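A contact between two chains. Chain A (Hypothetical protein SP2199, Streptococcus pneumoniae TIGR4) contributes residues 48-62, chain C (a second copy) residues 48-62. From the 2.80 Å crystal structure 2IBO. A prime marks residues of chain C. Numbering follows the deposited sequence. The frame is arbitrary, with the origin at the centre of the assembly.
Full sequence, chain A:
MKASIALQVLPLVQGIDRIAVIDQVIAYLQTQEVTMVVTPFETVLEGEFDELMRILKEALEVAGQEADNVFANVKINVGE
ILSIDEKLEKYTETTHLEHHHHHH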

ATOM      1  N   GLU A  48      16.625  13.668   2.488  1.00 22.04           N
ATOM      2  CA  GLU A  48      15.817  14.894   2.366  1.00 22.59           C
ATOM      3  C   GLU A  48      14.597  14.669   1.471  1.00 22.32           C
ATOM      4  O   GLU A  48      14.686  14.026   0.427  1.00 21.94           O
ATOM      5  N   PHE A  49      13.458  15.217   1.868  1.00 28.04           N
ATOM      6  CA  PHE A  49      12.246  15.038   1.090  1.00 28.13           C
ATOM      7  C   PHE A  49      12.454  15.382  -0.376  1.00 28.52           C
ATOM      8  O   PHE A  49      12.100  14.591  -1.260  1.00 27.79           O
ATOM      9  N   ASP A  50      13.040  16.555  -0.627  1.00 29.57           N
ATOM     10  CA  ASP A  50      13.286  17.023  -1.994  1.00 30.48           C
ATOM     11  C   ASP A  50      14.036  16.023  -2.872  1.00 29.67           C
ATOM     12  O   ASP A  50      13.611  15.736  -3.997  1.00 28.78           O
ATOM     13  N   GLU A  51      15.143  15.493  -2.355  1.00 35.87           N
ATOM     14  CA  GLU A  51      15.940  14.529  -3.109  1.00 36.36           C
ATOM     15  C   GLU A  51      15.195  13.201  -3.350  1.00 34.54           C
ATOM     16  O   GLU A  51      15.286  12.621  -4.435  1.00 33.92           O
ATOM     17  N   LEU A  52      14.454  12.725  -2.352  1.00 22.28           N
ATOM     18  CA  LEU A  52      13.729  11.481  -2.514  1.00 20.34           C
ATOM     19  C   LEU A  52      12.643  11.628  -3.568  1.00 20.19           C
ATOM     20  O   LEU A  52      12.470  10.740  -4.395  1.00 19.93           O
HETATM   21  N   MSE A  53      11.913  12.741  -3.563  1.00 21.19           N
HETATM   22  CA  MSE A  53      10.878  12.926  -4.579  1.00 21.88           C
HETATM   23  C   MSE A  53      11.520  12.918  -5.959  1.00 21.24           C
HETATM   24  O   MSE A  53      10.975  12.342  -6.910  1.00 19.71           O
ATOM     25  N   ARG A  54      12.699  13.535  -6.061  1.00 26.31           N
ATOM     26  CA  ARG A  54      13.431  13.586  -7.317  1.00 24.87           C
ATOM     27  C   ARG A  54      13.856  12.168  -7.713  1.00 24.23           C
ATOM     28  O   ARG A  54      13.652  11.743  -8.852  1.00 25.34           O
ATOM     29  N   ILE A  55      14.443  11.436  -6.769  1.00 25.66           N
ATOM     30  CA  ILE A  55      14.897  10.079  -7.039  1.00 24.23           C
ATOM     31  C   ILE A  55      13.723   9.164  -7.384  1.00 25.28           C
ATOM     32  O   ILE A  55      13.826   8.328  -8.281  1.00 26.05           O
ATOM     33  N   LEU A  56      12.600   9.336  -6.687  1.00 26.14           N
ATOM     34  CA  LEU A  56      11.410   8.521  -6.942  1.00 25.66           C
ATOM     35  C   LEU A  56      10.965   8.708  -8.386  1.00 26.52           C
ATOM     36  O   LEU A  56      10.736   7.729  -9.100  1.00 26.89           O
ATOM     37  N   LYS A  57      10.860   9.971  -8.807  1.00 13.64           N
ATOM     38  CA  LYS A  57      10.436  10.299 -10.166  1.00 15.07           C
ATOM     39  C   LYS A  57      11.368   9.708 -11.207  1.00 16.02           C
ATOM     40  O   LYS A  57      10.906   9.161 -12.210  1.00 14.05           O
ATOM     41  N   GLU A  58      12.677   9.796 -10.968  1.00 25.08           N
ATOM     42  CA  GLU A  58      13.640   9.242 -11.914  1.00 26.66           C
ATOM     43  C   GLU A  58      13.546   7.717 -11.923  1.00 26.09           C
ATOM     44  O   GLU A  58      13.540   7.093 -12.981  1.00 25.90           O
ATOM     45  N   ALA A  59      13.468   7.119 -10.738  1.00 29.37           N
ATOM     46  CA  ALA A  59      13.376   5.672 -10.635  1.00 28.27           C
ATOM     47  C   ALA A  59      12.214   5.175 -11.485  1.00 28.25           C
ATOM     48  O   ALA A  59      12.346   4.206 -12.234  1.00 26.03           O
ATOM     49  N   LEU A  60      11.075   5.851 -11.377  1.00 33.57           N
ATOM     50  CA  LEU A  60       9.906   5.451 -12.145  1.00 35.52           C
ATOM     51  C   LEU A  60      10.087   5.667 -13.647  1.00 36.81           C
ATOM     52  O   LEU A  60       9.640   4.844 -14.443  1.00 37.37           O
ATOM     53  N   GLU A  61      10.752   6.758 -14.034  1.00 32.78           N
ATOM     54  CA  GLU A  61      11.005   7.031 -15.451  1.00 33.14           C
ATOM     55  C   GLU A  61      11.951   5.956 -15.997  1.00 32.74           C
ATOM     56  O   GLU A  61      11.828   5.535 -17.142  1.00 33.61           O
ATOM     57  N   VAL A  62      12.889   5.501 -15.177  1.00 31.91           N
ATOM     58  CA  VAL A  62      13.790   4.446 -15.614  1.00 33.29           C
ATOM     59  C   VAL A  62      12.956   3.191 -15.873  1.00 35.44           C
ATOM     60  O   VAL A  62      13.053   2.588 -16.943  1.00 36.97           O
TER
ATOM     61  N   GLU C  48      -0.749  13.897 -16.640  1.00 27.74           N
ATOM     62  CA  GLU C  48       0.656  13.750 -17.054  1.00 28.95           C
ATOM     63  C   GLU C  48       1.570  13.388 -15.875  1.00 27.94           C
ATOM     64  O   GLU C  48       1.468  13.972 -14.787  1.00 28.00           O
ATOM     65  N   PHE C  49       2.488  12.452 -16.100  1.00 32.31           N
ATOM     66  CA  PHE C  49       3.371  12.029 -15.024  1.00 33.30           C
ATOM     67  C   PHE C  49       4.010  13.201 -14.300  1.00 34.40           C
ATOM     68  O   PHE C  49       3.947  13.285 -13.072  1.00 35.73           O
ATOM     69  N   ASP C  50       4.609  14.107 -15.064  1.00 37.24           N
ATOM     70  CA  ASP C  50       5.274  15.278 -14.513  1.00 37.81           C
ATOM     71  C   ASP C  50       4.402  16.083 -13.552  1.00 38.21           C
ATOM     72  O   ASP C  50       4.839  16.417 -12.443  1.00 37.77           O
ATOM     73  N   GLU C  51       3.174  16.393 -13.966  1.00 39.94           N
ATOM     74  CA  GLU C  51       2.281  17.184 -13.121  1.00 40.60           C
ATOM     75  C   GLU C  51       1.869  16.440 -11.845  1.00 39.06           C
ATOM     76  O   GLU C  51       1.794  17.044 -10.769  1.00 37.56           O
ATOM     77  N   LEU C  52       1.617  15.135 -11.958  1.00 40.80           N
ATOM     78  CA  LEU C  52       1.214  14.351 -10.795  1.00 39.15           C
ATOM     79  C   LEU C  52       2.341  14.284  -9.772  1.00 39.10           C
ATOM     80  O   LEU C  52       2.094  14.422  -8.572  1.00 38.33           O
HETATM   81  N   MSE C  53       3.577  14.082 -10.230  1.00 33.79           N
HETATM   82  CA  MSE C  53       4.694  14.032  -9.295  1.00 33.26           C
HETATM   83  C   MSE C  53       4.799  15.376  -8.571  1.00 31.92           C
HETATM   84  O   MSE C  53       5.068  15.432  -7.364  1.00 31.81           O
ATOM     85  N   ARG C  54       4.565  16.459  -9.308  1.00 30.85           N
ATOM     86  CA  ARG C  54       4.617  17.793  -8.729  1.00 28.86           C
ATOM     87  C   ARG C  54       3.475  17.962  -7.715  1.00 28.72           C
ATOM     88  O   ARG C  54       3.674  18.458  -6.608  1.00 28.70           O
ATOM     89  N   ILE C  55       2.274  17.554  -8.101  1.00 47.68           N
ATOM     90  CA  ILE C  55       1.129  17.668  -7.214  1.00 46.48           C
ATOM     91  C   ILE C  55       1.306  16.776  -5.981  1.00 45.95           C
ATOM     92  O   ILE C  55       0.986  17.183  -4.865  1.00 46.11           O
ATOM     93  N   LEU C  56       1.820  15.565  -6.178  1.00 22.64           N
ATOM     94  CA  LEU C  56       2.042  14.653  -5.060  1.00 22.00           C
ATOM     95  C   LEU C  56       2.953  15.311  -4.030  1.00 22.60           C
ATOM     96  O   LEU C  56       2.639  15.333  -2.836  1.00 22.90           O
ATOM     97  N   LYS C  57       4.077  15.851  -4.504  1.00 15.51           N
ATOM     98  CA  LYS C  57       5.040  16.504  -3.625  1.00 16.09           C
ATOM     99  C   LYS C  57       4.403  17.659  -2.861  1.00 15.99           C
ATOM    100  O   LYS C  57       4.596  17.799  -1.651  1.00 14.35           O
ATOM    101  N   GLU C  58       3.638  18.489  -3.560  1.00 27.80           N
ATOM    102  CA  GLU C  58       3.003  19.623  -2.900  1.00 30.16           C
ATOM    103  C   GLU C  58       1.973  19.133  -1.882  1.00 28.90           C
ATOM    104  O   GLU C  58       1.912  19.630  -0.758  1.00 27.21           O
ATOM    105  N   ALA C  59       1.165  18.155  -2.282  1.00 29.75           N
ATOM    106  CA  ALA C  59       0.155  17.588  -1.392  1.00 28.99           C
ATOM    107  C   ALA C  59       0.810  17.150  -0.086  1.00 28.01           C
ATOM    108  O   ALA C  59       0.319  17.455   0.996  1.00 26.12           O
ATOM    109  N   LEU C  60       1.928  16.440  -0.189  1.00 26.44           N
ATOM    110  CA  LEU C  60       2.632  15.983   1.004  1.00 28.09           C
ATOM    111  C   LEU C  60       3.219  17.133   1.819  1.00 29.34           C
ATOM    112  O   LEU C  60       3.199  17.075   3.052  1.00 27.67           O
ATOM    113  N   GLU C  61       3.725  18.174   1.145  1.00 31.44           N
ATOM    114  CA  GLU C  61       4.275  19.337   1.846  1.00 32.04           C
ATOM    115  C   GLU C  61       3.140  20.053   2.571  1.00 32.85           C
ATOM    116  O   GLU C  61       3.330  20.603   3.656  1.00 33.48           O
ATOM    117  N   VAL C  62       1.951  20.037   1.981  1.00 27.35           N
ATOM    118  CA  VAL C  62       0.808  20.665   2.633  1.00 28.90           C
ATOM    119  C   VAL C  62       0.503  19.899   3.912  1.00 30.74           C
ATOM    120  O   VAL C  62       0.399  20.484   4.986  1.00 31.74           O
TER

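The two helices, residues 49-62 of each chain, run nearly antiparallel at 154°, their axes 11.0 Å apart at closest approach, so the contacts come in matching pairs: Phe49′ meets Leu60 as Phe49 meets Leu60′. Glu48′, at the N-cap position, stays clear of the other helix; its backbone N makes a weak hydrogen bond to Glu51′ OE1 (3.2 Å).

Phe49′ points toward chain A with chi1 t, and 71 Å² of the residue is covered by the other helix, a fitting place for a large apolar ring. Phe49′ CZ lies 3.8 Å from Leu60 CB, while Phe49′ CE2 sits 3.7 Å from both Lys57 CG and Glu61 CG, so even the charged residues offer methylenes to the aromatic ring. Asp50′ leaves its backbone sideways, but its m rotamer brings the carboxylate nearer: Asp50′ OD2 forms a salt bridge with Lys57 NZ at 3.0 Å, including a weak hydrogen bond. Glu61 OE2 is 4.1 Å from the same Asp50′ OD2, a like-charge approach that the nearby ammonium can offset.

Glu51′ and Arg54′ point away, as suits charged side chains with no partner across the contact. Between them Met53′, a selenomethionine, points toward chain A, but its m, m rotamer leads the end away; the closest approach is Met53′ CG to Lys57 CG, 3.9 Å. Here the backbones come close, with the CA atoms of Met53′ and Lys57 6.9 Å apart.

Lys57′ is extended, all four chi angles t. This long chain serves two roles: its CG packs 3.7 Å from Phe49 CE2, and its NZ reaches Asp50 OD2 at 3.0 Å in the second salt bridge. A turn later, Leu60′ (m, t) points toward chain A and sets CB 3.7 Å from Phe49 CZ, an apolar match. Glu61′ also touches that ring, its CG 3.7 Å from Phe49 CE2.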

ATOM      1  CB  GLU A  48      16.660  16.031   1.783  1.00 60.82           C
ATOM      2  CG  GLU A  48      17.721  16.577   2.708  1.00 65.78           C
ATOM      3  CD  GLU A  48      17.136  17.260   3.926  1.00 69.93           C
ATOM      4  OE1 GLU A  48      16.273  18.151   3.751  1.00 71.02           O
ATOM      5  OE2 GLU A  48      17.542  16.910   5.057  1.00 73.30           O
ATOM      6  CB  PHE A  49      11.100  15.878   1.665  1.00 23.88           C
ATOM      7  CG  PHE A  49       9.775  15.601   1.013  1.00 23.47           C
ATOM      8  CD1 PHE A  49       9.297  14.298   0.921  1.00 21.95           C
ATOM      9  CD2 PHE A  49       9.016  16.633   0.474  1.00 23.81           C
ATOM     10  CE1 PHE A  49       8.089  14.023   0.299  1.00 22.71           C
ATOM     11  CE2 PHE A  49       7.798  16.369  -0.154  1.00 23.60           C
ATOM     12  CZ  PHE A  49       7.336  15.055  -0.238  1.00 23.27           C
ATOM     13  CB  ASP A  50      14.051  18.351  -1.971  1.00 47.04           C
ATOM     14  CG  ASP A  50      13.142  19.546  -1.746  1.00 50.15           C
ATOM     15  OD1 ASP A  50      13.677  20.664  -1.558  1.00 50.72           O
ATOM     16  OD2 ASP A  50      11.897  19.374  -1.764  1.00 51.22           O
ATOM     17  CB  GLU A  51      17.284  14.273  -2.398  1.00 62.37           C
ATOM     18  CG  GLU A  51      17.241  13.315  -1.200  1.00 66.32           C
ATOM     19  CD  GLU A  51      18.600  13.166  -0.498  1.00 69.63           C
ATOM     20  OE1 GLU A  51      18.979  14.067   0.286  1.00 70.09           O
ATOM     21  OE2 GLU A  51      19.295  12.148  -0.734  1.00 71.35           O
ATOM     22  CB  LEU A  52      13.126  11.023  -1.186  1.00 26.85           C
ATOM     23  CG  LEU A  52      14.095  10.695  -0.036  1.00 25.16           C
ATOM     24  CD1 LEU A  52      13.311  10.160   1.162  1.00 23.37           C
ATOM     25  CD2 LEU A  52      15.122   9.677  -0.486  1.00 23.87           C
HETATM   26  CB  MSE A  53      10.110  14.224  -4.352  1.00 39.34           C
HETATM   27  CG  MSE A  53       9.159  14.175  -3.156  1.00 45.47           C
HETATM   28 SE   MSE A  53       7.928  12.640  -3.181  1.00 54.85          SE
HETATM   29  CE  MSE A  53       8.899  11.538  -1.950  1.00 50.85           C
ATOM     30  CB  ARG A  54      14.667  14.474  -7.166  1.00 59.58           C
ATOM     31  CG  ARG A  54      15.385  14.760  -8.466  1.00 60.47           C
ATOM     32  CD  ARG A  54      16.799  15.217  -8.219  1.00 61.96           C
ATOM     33  NE  ARG A  54      17.684  14.094  -7.921  1.00 66.21           N
ATOM     34  CZ  ARG A  54      18.427  13.997  -6.821  1.00 68.23           C
ATOM     35  NH1 ARG A  54      18.399  14.959  -5.897  1.00 66.86           N
ATOM     36  NH2 ARG A  54      19.207  12.938  -6.645  1.00 69.29           N
ATOM     37  CB  ILE A  55      15.689   9.515  -5.834  1.00 15.10           C
ATOM     38  CG1 ILE A  55      16.977  10.347  -5.643  1.00 14.09           C
ATOM     39  CG2 ILE A  55      16.030   8.050  -6.054  1.00 13.09           C
ATOM     40  CD1 ILE A  55      17.887   9.863  -4.526  1.00 14.62           C
ATOM     41  CB  LEU A  56      10.260   8.916  -5.999  1.00 15.90           C
ATOM     42  CG  LEU A  56       8.882   8.251  -6.218  1.00 14.05           C
ATOM     43  CD1 LEU A  56       8.994   6.722  -6.117  1.00 13.61           C
ATOM     44  CD2 LEU A  56       7.890   8.771  -5.190  1.00 12.48           C
ATOM     45  CB  LYS A  57      10.362  11.805 -10.348  1.00 56.68           C
ATOM     46  CG  LYS A  57       9.803  12.227 -11.688  1.00 59.31           C
ATOM     47  CD  LYS A  57       9.692  13.735 -11.763  1.00 59.04           C
ATOM     48  CE  LYS A  57       9.253  14.174 -13.138  1.00 60.38           C
ATOM     49  NZ  LYS A  57       9.364  15.651 -13.312  1.00 64.21           N
ATOM     50  CB  GLU A  58      15.066   9.674 -11.556  1.00 60.91           C
ATOM     51  CG  GLU A  58      15.765  10.473 -12.650  1.00 65.98           C
ATOM     52  CD  GLU A  58      15.909   9.701 -13.950  1.00 68.10           C
ATOM     53  OE1 GLU A  58      16.341  10.300 -14.957  1.00 69.75           O
ATOM     54  OE2 GLU A  58      15.598   8.495 -13.969  1.00 69.57           O
ATOM     55  CB  ALA A  59      13.181   5.262  -9.178  1.00 15.24           C
ATOM     56  CB  LEU A  60       8.657   6.174 -11.625  1.00 38.68           C
ATOM     57  CG  LEU A  60       8.094   5.576 -10.323  1.00 38.42           C
ATOM     58  CD1 LEU A  60       6.955   6.423  -9.800  1.00 37.09           C
ATOM     59  CD2 LEU A  60       7.619   4.156 -10.582  1.00 38.30           C
ATOM     60  CB  GLU A  61      11.604   8.428 -15.634  1.00 51.85           C
ATOM     61  CG  GLU A  61      10.666   9.545 -15.191  1.00 54.63           C
ATOM     62  CD  GLU A  61      11.260  10.937 -15.341  1.00 58.04           C
ATOM     63  OE1 GLU A  61      12.435  11.144 -14.957  1.00 59.21           O
ATOM     64  OE2 GLU A  61      10.537  11.834 -15.831  1.00 59.95           O
ATOM     65  CB  VAL A  62      14.846   4.093 -14.543  1.00 21.29           C
ATOM     66  CG1 VAL A  62      15.588   2.835 -14.950  1.00 18.54           C
ATOM     67  CG2 VAL A  62      15.819   5.248 -14.347  1.00 19.89           C
TER
ATOM     68  CB  GLU C  48       1.161  15.051 -17.684  1.00 57.95           C
ATOM     69  CG  GLU C  48       0.585  15.379 -19.047  1.00 61.52           C
ATOM     70  CD  GLU C  48       1.000  14.380 -20.115  1.00 64.35           C
ATOM     71  OE1 GLU C  48       2.212  14.106 -20.248  1.00 64.75           O
ATOM     72  OE2 GLU C  48       0.112  13.874 -20.831  1.00 66.49           O
ATOM     73  CB  PHE C  49       4.457  11.092 -15.543  1.00 48.87           C
ATOM     74  CG  PHE C  49       5.283  10.474 -14.451  1.00 49.49           C
ATOM     75  CD1 PHE C  49       4.668   9.801 -13.396  1.00 50.26           C
ATOM     76  CD2 PHE C  49       6.669  10.578 -14.460  1.00 48.77           C
ATOM     77  CE1 PHE C  49       5.424   9.244 -12.362  1.00 49.89           C
ATOM     78  CE2 PHE C  49       7.431  10.026 -13.435  1.00 48.18           C
ATOM     79  CZ  PHE C  49       6.810   9.358 -12.383  1.00 48.54           C
ATOM     80  CB  ASP C  50       5.747  16.194 -15.646  1.00 81.79           C
ATOM     81  CG  ASP C  50       7.068  15.747 -16.248  1.00 83.97           C
ATOM     82  OD1 ASP C  50       7.479  16.332 -17.274  1.00 85.97           O
ATOM     83  OD2 ASP C  50       7.696  14.821 -15.693  1.00 84.11           O
ATOM     84  CB  GLU C  51       1.037  17.634 -13.917  1.00 85.86           C
ATOM     85  CG  GLU C  51      -0.053  16.577 -14.111  1.00 86.24           C
ATOM     86  CD  GLU C  51      -1.227  17.067 -14.971  1.00 86.53           C
ATOM     87  OE1 GLU C  51      -1.092  17.093 -16.216  1.00 88.53           O
ATOM     88  OE2 GLU C  51      -2.284  17.430 -14.405  1.00 87.53           O
ATOM     89  CB  LEU C  52       0.782  12.933 -11.200  1.00 32.36           C
ATOM     90  CG  LEU C  52      -0.431  12.806 -12.134  1.00 30.23           C
ATOM     91  CD1 LEU C  52      -0.772  11.341 -12.332  1.00 29.33           C
ATOM     92  CD2 LEU C  52      -1.621  13.548 -11.555  1.00 29.71           C
HETATM   93  CB  MSE C  53       6.000  13.704 -10.020  1.00 47.25           C
HETATM   94  CG  MSE C  53       6.115  12.246 -10.463  1.00 52.90           C
HETATM   95 SE   MSE C  53       5.761  10.953  -9.012  1.00 62.72          SE
HETATM   96  CE  MSE C  53       3.954  10.536  -9.515  1.00 57.61           C
ATOM     97  CB  ARG C  54       4.478  18.841  -9.829  1.00 24.97           C
ATOM     98  CG  ARG C  54       4.662  20.267  -9.345  1.00 22.82           C
ATOM     99  CD  ARG C  54       4.060  21.234 -10.323  1.00 23.83           C
ATOM    100  NE  ARG C  54       2.617  21.358 -10.134  1.00 25.00           N
ATOM    101  CZ  ARG C  54       1.722  21.160 -11.095  1.00 27.22           C
ATOM    102  NH1 ARG C  54       2.129  20.816 -12.316  1.00 26.23           N
ATOM    103  NH2 ARG C  54       0.426  21.330 -10.834  1.00 26.41           N
ATOM    104  CB  ILE C  55      -0.180  17.307  -7.959  1.00 37.14           C
ATOM    105  CG1 ILE C  55      -0.410  18.308  -9.097  1.00 36.21           C
ATOM    106  CG2 ILE C  55      -1.362  17.325  -6.995  1.00 37.03           C
ATOM    107  CD1 ILE C  55      -1.689  18.108  -9.858  1.00 35.32           C
ATOM    108  CB  LEU C  56       2.691  13.355  -5.546  1.00 19.87           C
ATOM    109  CG  LEU C  56       3.126  12.323  -4.495  1.00 18.84           C
ATOM    110  CD1 LEU C  56       1.944  11.932  -3.602  1.00 16.72           C
ATOM    111  CD2 LEU C  56       3.691  11.087  -5.214  1.00 17.27           C
ATOM    112  CB  LYS C  57       6.246  17.002  -4.438  1.00 36.06           C
ATOM    113  CG  LYS C  57       7.383  17.578  -3.596  1.00 36.71           C
ATOM    114  CD  LYS C  57       8.559  17.958  -4.473  1.00 37.24           C
ATOM    115  CE  LYS C  57       9.626  18.657  -3.659  1.00 39.07           C
ATOM    116  NZ  LYS C  57      10.645  19.298  -4.533  1.00 43.13           N
ATOM    117  CB  GLU C  58       2.339  20.542  -3.932  1.00 87.21           C
ATOM    118  CG  GLU C  58       2.884  21.974  -3.926  1.00 93.30           C
ATOM    119  CD  GLU C  58       2.713  22.685  -2.575  1.00 87.33           C
ATOM    120  OE1 GLU C  58       3.253  23.805  -2.402  1.00 86.47           O
ATOM    121  OE2 GLU C  58       2.034  22.129  -1.684  1.00 86.53           O
ATOM    122  CB  ALA C  59      -0.533  16.396  -2.054  1.00 12.92           C
ATOM    123  CB  LEU C  60       3.721  14.974   0.630  1.00 28.05           C
ATOM    124  CG  LEU C  60       3.169  13.580   0.307  1.00 28.14           C
ATOM    125  CD1 LEU C  60       4.269  12.684  -0.209  1.00 29.98           C
ATOM    126  CD2 LEU C  60       2.565  12.985   1.551  1.00 25.90           C
ATOM    127  CB  GLU C  61       4.975  20.291   0.871  1.00 45.28           C
ATOM    128  CG  GLU C  61       6.181  19.659   0.178  1.00 48.95           C
ATOM    129  CD  GLU C  61       6.873  20.575  -0.817  1.00 49.37           C
ATOM    130  OE1 GLU C  61       6.179  21.239  -1.613  1.00 49.26           O
ATOM    131  OE2 GLU C  61       8.121  20.616  -0.814  1.00 52.45           O
ATOM    132  CB  VAL C  62      -0.465  20.633   1.757  1.00 25.67           C
ATOM    133  CG1 VAL C  62      -1.656  21.069   2.580  1.00 24.09           C
ATOM    134  CG2 VAL C  62      -0.303  21.545   0.543  1.00 25.33           C
TER